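Local atomic coordinates of aminoacyltransferase FemA (Staphylococcus aureus, PDB entry 1LRZ), a protein that adds the second and third glycines of the pentaglycine bridge of staphylococcal peptidoglycan, taking them from glycyl-tRNA. Residues 61-66 with 407-412; 113-118 with 389-394. One frame throughout, in Å; residues are numbered along the deposited sequence.

Interaction 1 (61-66 with 407-412)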
ATOM      1  N   VAL A  61      -6.823  -1.625 -25.953  1.00 26.82           N
ATOM      2  CA  VAL A  61      -5.689  -2.192 -26.671  1.00 26.56           C
ATOM      3  C   VAL A  61      -6.212  -2.974 -27.891  1.00 26.89           C
ATOM      4  O   VAL A  61      -7.212  -3.689 -27.800  1.00 24.75           O
ATOM      5  CB  VAL A  61      -4.888  -3.138 -25.733  1.00 28.33           C
ATOM      6  CG1 VAL A  61      -4.065  -4.114 -26.537  1.00 30.38           C
ATOM      7  CG2 VAL A  61      -3.975  -2.306 -24.818  1.00 29.33           C
ATOM      8  N   PRO A  62      -5.551  -2.834 -29.052  1.00 24.71           N
ATOM      9  CA  PRO A  62      -5.997  -3.553 -30.249  1.00 24.03           C
ATOM     10  C   PRO A  62      -5.872  -5.068 -30.134  1.00 22.14           C
ATOM     11  O   PRO A  62      -4.864  -5.581 -29.654  1.00 24.09           O
ATOM     12  CB  PRO A  62      -5.114  -2.970 -31.357  1.00 24.62           C
ATOM     13  CG  PRO A  62      -3.882  -2.546 -30.630  1.00 31.41           C
ATOM     14  CD  PRO A  62      -4.426  -1.937 -29.359  1.00 24.77           C
ATOM     15  N   VAL A  63      -6.922  -5.774 -30.541  1.00 21.47           N
ATOM     16  CA  VAL A  63      -6.935  -7.230 -30.533  1.00 20.32           C
ATOM     17  C   VAL A  63      -7.707  -7.715 -31.753  1.00 23.06           C
ATOM     18  O   VAL A  63      -8.624  -7.039 -32.236  1.00 21.71           O
ATOM     19  CB  VAL A  63      -7.613  -7.816 -29.262  1.00 23.17           C
ATOM     20  CG1 VAL A  63      -6.811  -7.433 -28.025  1.00 24.53           C
ATOM     21  CG2 VAL A  63      -9.063  -7.309 -29.155  1.00 21.51           C
ATOM     22  N   MET A  64      -7.328  -8.891 -32.246  1.00 19.01           N
ATOM     23  CA  MET A  64      -7.973  -9.485 -33.404  1.00 20.11           C
ATOM     24  C   MET A  64      -8.108  -8.533 -34.612  1.00 19.01           C
ATOM     25  O   MET A  64      -9.181  -8.410 -35.222  1.00 18.70           O
ATOM     26  CB  MET A  64      -9.333 -10.063 -32.991  1.00 13.41           C
ATOM     27  CG  MET A  64      -9.216 -11.167 -31.918  1.00 20.69           C
ATOM     28  SD  MET A  64      -8.238 -12.634 -32.442  1.00 10.42           S
ATOM     29  CE  MET A  64      -9.494 -13.474 -33.323  1.00 17.82           C
ATOM     30  N   LYS A  65      -7.007  -7.851 -34.925  1.00 19.37           N
ATOM     31  CA  LYS A  65      -6.903  -6.958 -36.078  1.00 21.76           C
ATOM     32  C   LYS A  65      -7.610  -5.610 -36.059  1.00 21.40           C
ATOM     33  O   LYS A  65      -6.966  -4.568 -36.155  1.00 22.33           O
ATOM     34  CB  LYS A  65      -7.351  -7.700 -37.348  1.00 26.28           C
ATOM     35  CG  LYS A  65      -6.848  -9.125 -37.471  1.00 30.15           C
ATOM     36  CD  LYS A  65      -5.344  -9.188 -37.544  1.00 36.03           C
ATOM     37  CE  LYS A  65      -4.903 -10.605 -37.880  1.00 42.00           C
ATOM     38  NZ  LYS A  65      -3.420 -10.734 -37.925  1.00 48.74           N
ATOM     39  N   VAL A  66      -8.936  -5.631 -35.980  1.00 20.11           N
ATOM     40  CA  VAL A  66      -9.698  -4.388 -36.009  1.00 20.09           C
ATOM     41  C   VAL A  66     -10.462  -4.088 -34.736  1.00 21.64           C
ATOM     42  O   VAL A  66     -11.103  -3.044 -34.636  1.00 26.11           O
ATOM     43  CB  VAL A  66     -10.733  -4.387 -37.159  1.00 20.86           C
ATOM     44  CG1 VAL A  66     -10.033  -4.338 -38.500  1.00 20.38           C
ATOM     45  CG2 VAL A  66     -11.629  -5.630 -37.052  1.00 16.93           C
ATOM     46  N   ALA A 407     -14.598 -15.929 -29.216  1.00 26.10           N
ATOM     47  CA  ALA A 407     -14.360 -17.365 -29.064  1.00 28.75           C
ATOM     48  C   ALA A 407     -13.052 -17.740 -29.767  1.00 29.94           C
ATOM     49  O   ALA A 407     -12.235 -18.490 -29.228  1.00 28.98           O
ATOM     50  CB  ALA A 407     -15.528 -18.163 -29.656  1.00 29.69           C
ATOM     51  N   ALA A 408     -12.846 -17.211 -30.971  1.00 29.77           N
ATOM     52  CA  ALA A 408     -11.622 -17.501 -31.711  1.00 29.80           C
ATOM     53  C   ALA A 408     -10.419 -16.941 -30.949  1.00 30.88           C
ATOM     54  O   ALA A 408      -9.368 -17.583 -30.860  1.00 27.23           O
ATOM     55  CB  ALA A 408     -11.691 -16.884 -33.109  1.00 31.25           C
ATOM     56  N   TYR A 409     -10.596 -15.746 -30.392  1.00 31.99           N
ATOM     57  CA  TYR A 409      -9.549 -15.065 -29.640  1.00 32.68           C
ATOM     58  C   TYR A 409      -9.078 -15.863 -28.425  1.00 35.69           C
ATOM     59  O   TYR A 409      -7.874 -15.953 -28.155  1.00 34.31           O
ATOM     60  CB  TYR A 409     -10.049 -13.700 -29.170  1.00 32.40           C
ATOM     61  CG  TYR A 409      -9.087 -12.988 -28.253  1.00 34.26           C
ATOM     62  CD1 TYR A 409      -7.893 -12.451 -28.744  1.00 34.90           C
ATOM     63  CD2 TYR A 409      -9.362 -12.857 -26.888  1.00 35.40           C
ATOM     64  CE1 TYR A 409      -7.000 -11.797 -27.899  1.00 36.73           C
ATOM     65  CE2 TYR A 409      -8.474 -12.205 -26.035  1.00 36.83           C
ATOM     66  CZ  TYR A 409      -7.297 -11.676 -26.548  1.00 38.36           C
ATOM     67  OH  TYR A 409      -6.423 -11.020 -25.710  1.00 42.57           O
ATOM     68  N   THR A 410     -10.029 -16.431 -27.689  1.00 35.75           N
ATOM     69  CA  THR A 410      -9.702 -17.202 -26.497  1.00 38.91           C
ATOM     70  C   THR A 410      -9.040 -18.523 -26.865  1.00 41.14           C
ATOM     71  O   THR A 410      -8.178 -19.021 -26.139  1.00 42.82           O
ATOM     72  CB  THR A 410     -10.960 -17.476 -25.649  1.00 37.34           C
ATOM     73  OG1 THR A 410     -11.974 -18.062 -26.467  1.00 39.39           O
ATOM     74  CG2 THR A 410     -11.493 -16.190 -25.055  1.00 38.32           C
ATOM     75  N   ALA A 411      -9.443 -19.080 -28.002  1.00 42.43           N
ATOM     76  CA  ALA A 411      -8.887 -20.337 -28.485  1.00 43.75           C
ATOM     77  C   ALA A 411      -7.391 -20.196 -28.734  1.00 46.01           C
ATOM     78  O   ALA A 411      -6.648 -21.174 -28.654  1.00 47.81           O
ATOM     79  CB  ALA A 411      -9.588 -20.758 -29.764  1.00 42.84           C
ATOM     80  N   LEU A 412      -6.953 -18.978 -29.045  1.00 47.66           N
ATOM     81  CA  LEU A 412      -5.535 -18.714 -29.290  1.00 47.80           C
ATOM     82  C   LEU A 412      -4.768 -18.744 -27.976  1.00 49.39           C
ATOM     83  O   LEU A 412      -3.642 -19.286 -27.999  1.00 52.65           O
ATOM     84  CB  LEU A 412      -5.345 -17.346 -29.958  1.00 46.15           C
ATOM     85  CG  LEU A 412      -5.682 -17.221 -31.447  1.00 44.85           C
ATOM     86  CD1 LEU A 412      -5.655 -15.754 -31.849  1.00 42.96           C
ATOM     87  CD2 LEU A 412      -4.677 -18.024 -32.276  1.00 45.10           C
TER
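M64 and Y409 bring the two backbones to 6.9 Å between their CA atoms, where the turn that follows strand 52-63 meets the last turns of helix 403-411. No hydrogen bond crosses; the contact is apolar. With CG anti to its carbonyl carbon (chi1 -61°) and further bends at chi2 and chi3, the M64 chain curls against the helix. M64 CG lies 3.7 Å from Y409 CD1, and M64 SD sits beside the same ring, 5.1 Å from its centroid and close to the ring plane, a Met-aromatic contact made at the edge. The terminal methyl passes on to the helix, M64 CE coming 4.1 Å from A408 CB and resting against the backbone at Y409 N (3.9 Å), while M64 SD also touches L412 CD1 at 4.1 Å. A chi1 of 174° sets Y409 CG anti to the backbone N, and V63 CB approaches Y409 CE1 at 4.3 Å. L103 of strand 102-107, two places along in the same sheet, touches V63, M64 and Y409, extending this apolar patch. With about 200 Å² buried, this is a surface contact: the turn of the beta hairpin 52-63/67-78 packed against 403-411, the last modelled helix.

Interaction 2 (113-118 with 389-394)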
ATOM      1  N   TYR A 113     -16.809  -7.466  -1.298  1.00 15.57           N
ATOM      2  CA  TYR A 113     -17.710  -8.602  -1.389  1.00 16.71           C
ATOM      3  C   TYR A 113     -17.882  -9.170   0.024  1.00 16.45           C
ATOM      4  O   TYR A 113     -18.991  -9.210   0.557  1.00 17.09           O
ATOM      5  CB  TYR A 113     -17.110  -9.656  -2.329  1.00 14.87           C
ATOM      6  CG  TYR A 113     -17.740 -11.029  -2.236  1.00 18.21           C
ATOM      7  CD1 TYR A 113     -19.135 -11.188  -2.175  1.00 17.88           C
ATOM      8  CD2 TYR A 113     -16.946 -12.173  -2.236  1.00 18.61           C
ATOM      9  CE1 TYR A 113     -19.718 -12.449  -2.114  1.00 17.80           C
ATOM     10  CE2 TYR A 113     -17.517 -13.449  -2.177  1.00 19.28           C
ATOM     11  CZ  TYR A 113     -18.901 -13.579  -2.119  1.00 19.43           C
ATOM     12  OH  TYR A 113     -19.463 -14.833  -2.082  1.00 19.74           O
ATOM     13  N   GLN A 114     -16.767  -9.578   0.627  1.00 16.13           N
ATOM     14  CA  GLN A 114     -16.754 -10.146   1.974  1.00 18.22           C
ATOM     15  C   GLN A 114     -15.586  -9.595   2.802  1.00 16.43           C
ATOM     16  O   GLN A 114     -14.594  -9.117   2.247  1.00 16.06           O
ATOM     17  CB  GLN A 114     -16.591 -11.674   1.907  1.00 19.88           C
ATOM     18  CG  GLN A 114     -17.649 -12.414   1.125  1.00 23.51           C
ATOM     19  CD  GLN A 114     -17.479 -13.922   1.226  1.00 28.67           C
ATOM     20  OE1 GLN A 114     -18.416 -14.629   1.589  1.00 26.40           O
ATOM     21  NE2 GLN A 114     -16.277 -14.421   0.903  1.00 23.30           N
ATOM     22  N   TYR A 115     -15.710  -9.695   4.126  1.00 14.72           N
ATOM     23  CA  TYR A 115     -14.669  -9.277   5.065  1.00 15.45           C
ATOM     24  C   TYR A 115     -14.212 -10.553   5.758  1.00 16.41           C
ATOM     25  O   TYR A 115     -15.034 -11.400   6.090  1.00 16.24           O
ATOM     26  CB  TYR A 115     -15.232  -8.321   6.113  1.00 13.91           C
ATOM     27  CG  TYR A 115     -15.800  -7.061   5.519  1.00 17.68           C
ATOM     28  CD1 TYR A 115     -17.174  -6.799   5.556  1.00 17.91           C
ATOM     29  CD2 TYR A 115     -14.962  -6.129   4.908  1.00 18.06           C
ATOM     30  CE1 TYR A 115     -17.696  -5.628   4.992  1.00 20.11           C
ATOM     31  CE2 TYR A 115     -15.469  -4.961   4.347  1.00 22.39           C
ATOM     32  CZ  TYR A 115     -16.829  -4.719   4.389  1.00 19.43           C
ATOM     33  OH  TYR A 115     -17.310  -3.564   3.837  1.00 23.70           O
ATOM     34  N   LEU A 116     -12.908 -10.693   5.969  1.00 14.85           N
ATOM     35  CA  LEU A 116     -12.364 -11.881   6.627  1.00 14.76           C
ATOM     36  C   LEU A 116     -11.287 -11.463   7.616  1.00 14.77           C
ATOM     37  O   LEU A 116     -10.885 -10.297   7.626  1.00 14.17           O
ATOM     38  CB  LEU A 116     -11.726 -12.822   5.589  1.00 10.76           C
ATOM     39  CG  LEU A 116     -12.635 -13.338   4.457  1.00 17.87           C
ATOM     40  CD1 LEU A 116     -12.588 -12.389   3.261  1.00 18.64           C
ATOM     41  CD2 LEU A 116     -12.174 -14.702   4.024  1.00 16.01           C
ATOM     42  N   ASN A 117     -10.834 -12.396   8.454  1.00 15.69           N
ATOM     43  CA  ASN A 117      -9.715 -12.097   9.348  1.00 14.94           C
ATOM     44  C   ASN A 117      -8.514 -12.727   8.650  1.00 15.93           C
ATOM     45  O   ASN A 117      -8.669 -13.388   7.616  1.00 14.23           O
ATOM     46  CB  ASN A 117      -9.900 -12.687  10.762  1.00 19.14           C
ATOM     47  CG  ASN A 117     -10.102 -14.207  10.768  1.00 18.10           C
ATOM     48  OD1 ASN A 117      -9.569 -14.934   9.931  1.00 19.58           O
ATOM     49  ND2 ASN A 117     -10.855 -14.685  11.753  1.00 18.88           N
ATOM     50  N   HIS A 118      -7.315 -12.537   9.189  1.00 15.25           N
ATOM     51  CA  HIS A 118      -6.133 -13.091   8.544  1.00 15.91           C
ATOM     52  C   HIS A 118      -5.926 -14.586   8.719  1.00 20.37           C
ATOM     53  O   HIS A 118      -4.861 -15.102   8.379  1.00 21.23           O
ATOM     54  CB  HIS A 118      -4.885 -12.333   8.985  1.00 13.07           C
ATOM     55  CG  HIS A 118      -4.821 -10.933   8.454  1.00 17.90           C
ATOM     56  ND1 HIS A 118      -5.786  -9.988   8.736  1.00 15.74           N
ATOM     57  CD2 HIS A 118      -3.892 -10.306   7.690  1.00 17.77           C
ATOM     58  CE1 HIS A 118      -5.452  -8.838   8.177  1.00 17.24           C
ATOM     59  NE2 HIS A 118      -4.306  -9.003   7.536  1.00 17.67           N
ATOM     60  N   GLU A 389      -7.604  -5.904   8.715  1.00 12.08           N
ATOM     61  CA  GLU A 389      -8.625  -6.924   8.463  1.00 16.22           C
ATOM     62  C   GLU A 389      -8.536  -7.276   6.977  1.00 14.09           C
ATOM     63  O   GLU A 389      -7.903  -6.550   6.220  1.00 16.35           O
ATOM     64  CB  GLU A 389     -10.032  -6.402   8.809  1.00 19.88           C
ATOM     65  CG  GLU A 389     -10.701  -5.640   7.699  1.00 28.75           C
ATOM     66  CD  GLU A 389     -12.089  -5.117   8.074  1.00 36.28           C
ATOM     67  OE1 GLU A 389     -12.945  -5.915   8.539  1.00 36.41           O
ATOM     68  OE2 GLU A 389     -12.314  -3.901   7.888  1.00 33.87           O
ATOM     69  N   ILE A 390      -9.146  -8.377   6.544  1.00 13.05           N
ATOM     70  CA  ILE A 390      -9.083  -8.719   5.121  1.00 12.69           C
ATOM     71  C   ILE A 390     -10.352  -8.280   4.377  1.00 15.97           C
ATOM     72  O   ILE A 390     -11.470  -8.464   4.865  1.00 12.92           O
ATOM     73  CB  ILE A 390      -8.938 -10.245   4.884  1.00 13.98           C
ATOM     74  CG1 ILE A 390      -7.644 -10.776   5.526  1.00 12.28           C
ATOM     75  CG2 ILE A 390      -8.943 -10.534   3.377  1.00 14.91           C
ATOM     76  CD1 ILE A 390      -6.371 -10.145   4.988  1.00  9.77           C
ATOM     77  N   ILE A 391     -10.180  -7.684   3.205  1.00 13.51           N
ATOM     78  CA  ILE A 391     -11.338  -7.313   2.409  1.00 16.47           C
ATOM     79  C   ILE A 391     -11.236  -8.093   1.100  1.00 16.43           C
ATOM     80  O   ILE A 391     -10.216  -8.030   0.410  1.00 15.27           O
ATOM     81  CB  ILE A 391     -11.405  -5.799   2.093  1.00 18.43           C
ATOM     82  CG1 ILE A 391     -11.523  -5.006   3.402  1.00 17.69           C
ATOM     83  CG2 ILE A 391     -12.638  -5.507   1.176  1.00 11.85           C
ATOM     84  CD1 ILE A 391     -11.544  -3.482   3.204  1.00 19.55           C
ATOM     85  N   GLU A 392     -12.272  -8.868   0.799  1.00 14.79           N
ATOM     86  CA  GLU A 392     -12.319  -9.637  -0.441  1.00 14.41           C
ATOM     87  C   GLU A 392     -13.246  -8.885  -1.380  1.00 14.75           C
ATOM     88  O   GLU A 392     -14.378  -8.553  -0.997  1.00 16.62           O
ATOM     89  CB  GLU A 392     -12.873 -11.045  -0.196  1.00 13.74           C
ATOM     90  CG  GLU A 392     -13.061 -11.854  -1.493  1.00 16.86           C
ATOM     91  CD  GLU A 392     -13.635 -13.245  -1.242  1.00 22.00           C
ATOM     92  OE1 GLU A 392     -13.848 -14.002  -2.226  1.00 18.63           O
ATOM     93  OE2 GLU A 392     -13.870 -13.587  -0.059  1.00 18.96           O
ATOM     94  N   TYR A 393     -12.775  -8.615  -2.595  1.00 13.51           N
ATOM     95  CA  TYR A 393     -13.571  -7.884  -3.569  1.00 15.16           C
ATOM     96  C   TYR A 393     -14.348  -8.817  -4.505  1.00 16.87           C
ATOM     97  O   TYR A 393     -14.065 -10.011  -4.580  1.00 14.74           O
ATOM     98  CB  TYR A 393     -12.674  -6.935  -4.370  1.00 15.57           C
ATOM     99  CG  TYR A 393     -11.935  -5.958  -3.483  1.00 16.81           C
ATOM    100  CD1 TYR A 393     -10.613  -6.194  -3.111  1.00 18.26           C
ATOM    101  CD2 TYR A 393     -12.584  -4.842  -2.948  1.00 15.06           C
ATOM    102  CE1 TYR A 393      -9.943  -5.358  -2.228  1.00 20.99           C
ATOM    103  CE2 TYR A 393     -11.926  -3.989  -2.052  1.00 18.89           C
ATOM    104  CZ  TYR A 393     -10.600  -4.255  -1.697  1.00 19.33           C
ATOM    105  OH  TYR A 393      -9.922  -3.421  -0.835  1.00 17.47           O
ATOM    106  N   VAL A 394     -15.332  -8.272  -5.214  1.00 15.83           N
ATOM    107  CA  VAL A 394     -16.156  -9.082  -6.104  1.00 15.36           C
ATOM    108  C   VAL A 394     -15.392  -9.794  -7.212  1.00 17.30           C
ATOM    109  O   VAL A 394     -15.773 -10.891  -7.614  1.00 18.92           O
ATOM    110  CB  VAL A 394     -17.290  -8.247  -6.740  1.00 14.96           C
ATOM    111  CG1 VAL A 394     -18.289  -7.835  -5.649  1.00 19.20           C
ATOM    112  CG2 VAL A 394     -16.721  -7.015  -7.430  1.00 15.56           C
TER
HETATM  113  O   HOH W   1     -12.826  -8.678   9.573  1.00 34.74           O
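E392 O is gripped by two successive amides: Y113 N at 2.7 Å, in the carbonyl plane, and Q114 N at 3.1 Å, tilted from it. Two residues facing one make a classic beta bulge at the start of an otherwise regular antiparallel pairing, in which Q114 with E392 and L116 with I390 are hydrogen-bonded pairs. Q114 and E392 also run side by side on one face of the sheet, and Q114 NE2 gives a 2.7 Å bond to E392 OE2 from above the carboxylate plane. The E392 chain is extended, CG anti to the backbone N (chi1 175°), and its other oxygen, OE1, lies at the edge of the Y113 ring, 3.6 Å from Y113 CD2, and forms a salt bridge with R156. On the opposite face, I391 CG1 meets the edge of the Y115 ring. H118 lies beyond strand 112-116, and I390 CD1 stands over the centre of its ring, 3.5 Å from the centroid, a CH-pi contact; H118 NE2 is hydrogen-bonded to S159 OG. A water bridges L116 O and E389 OE1. Within the nine-stranded sheet, strand 112-116 is flanked by 122-125 and strand 389-393 by 157-162, while helix 377-384 packs on H118.

From the N terminus, the chain reaches the end of strand 52-63 at residues 61-66, enters strand 67-78 and later arrives at 113-118. Some 270 residues follow, among them the long helices 245-272 and 277-307, before 389-394 returns to close the loop of interaction 2. The chain then adds strand 397-400 to the seven-stranded sheet, and the model finishes just after helix 403-411, whose last turns close interaction 1. Interaction 2 is thus nested within the loop of interaction 1. Their centres lie 34 Å apart and they do not touch: interaction 2 joins neighbouring strands inside the nine-stranded sheet, whereas interaction 1 sets the last modelled helix against the hairpin turn at the end of strand 52-63 in the seven-stranded sheet.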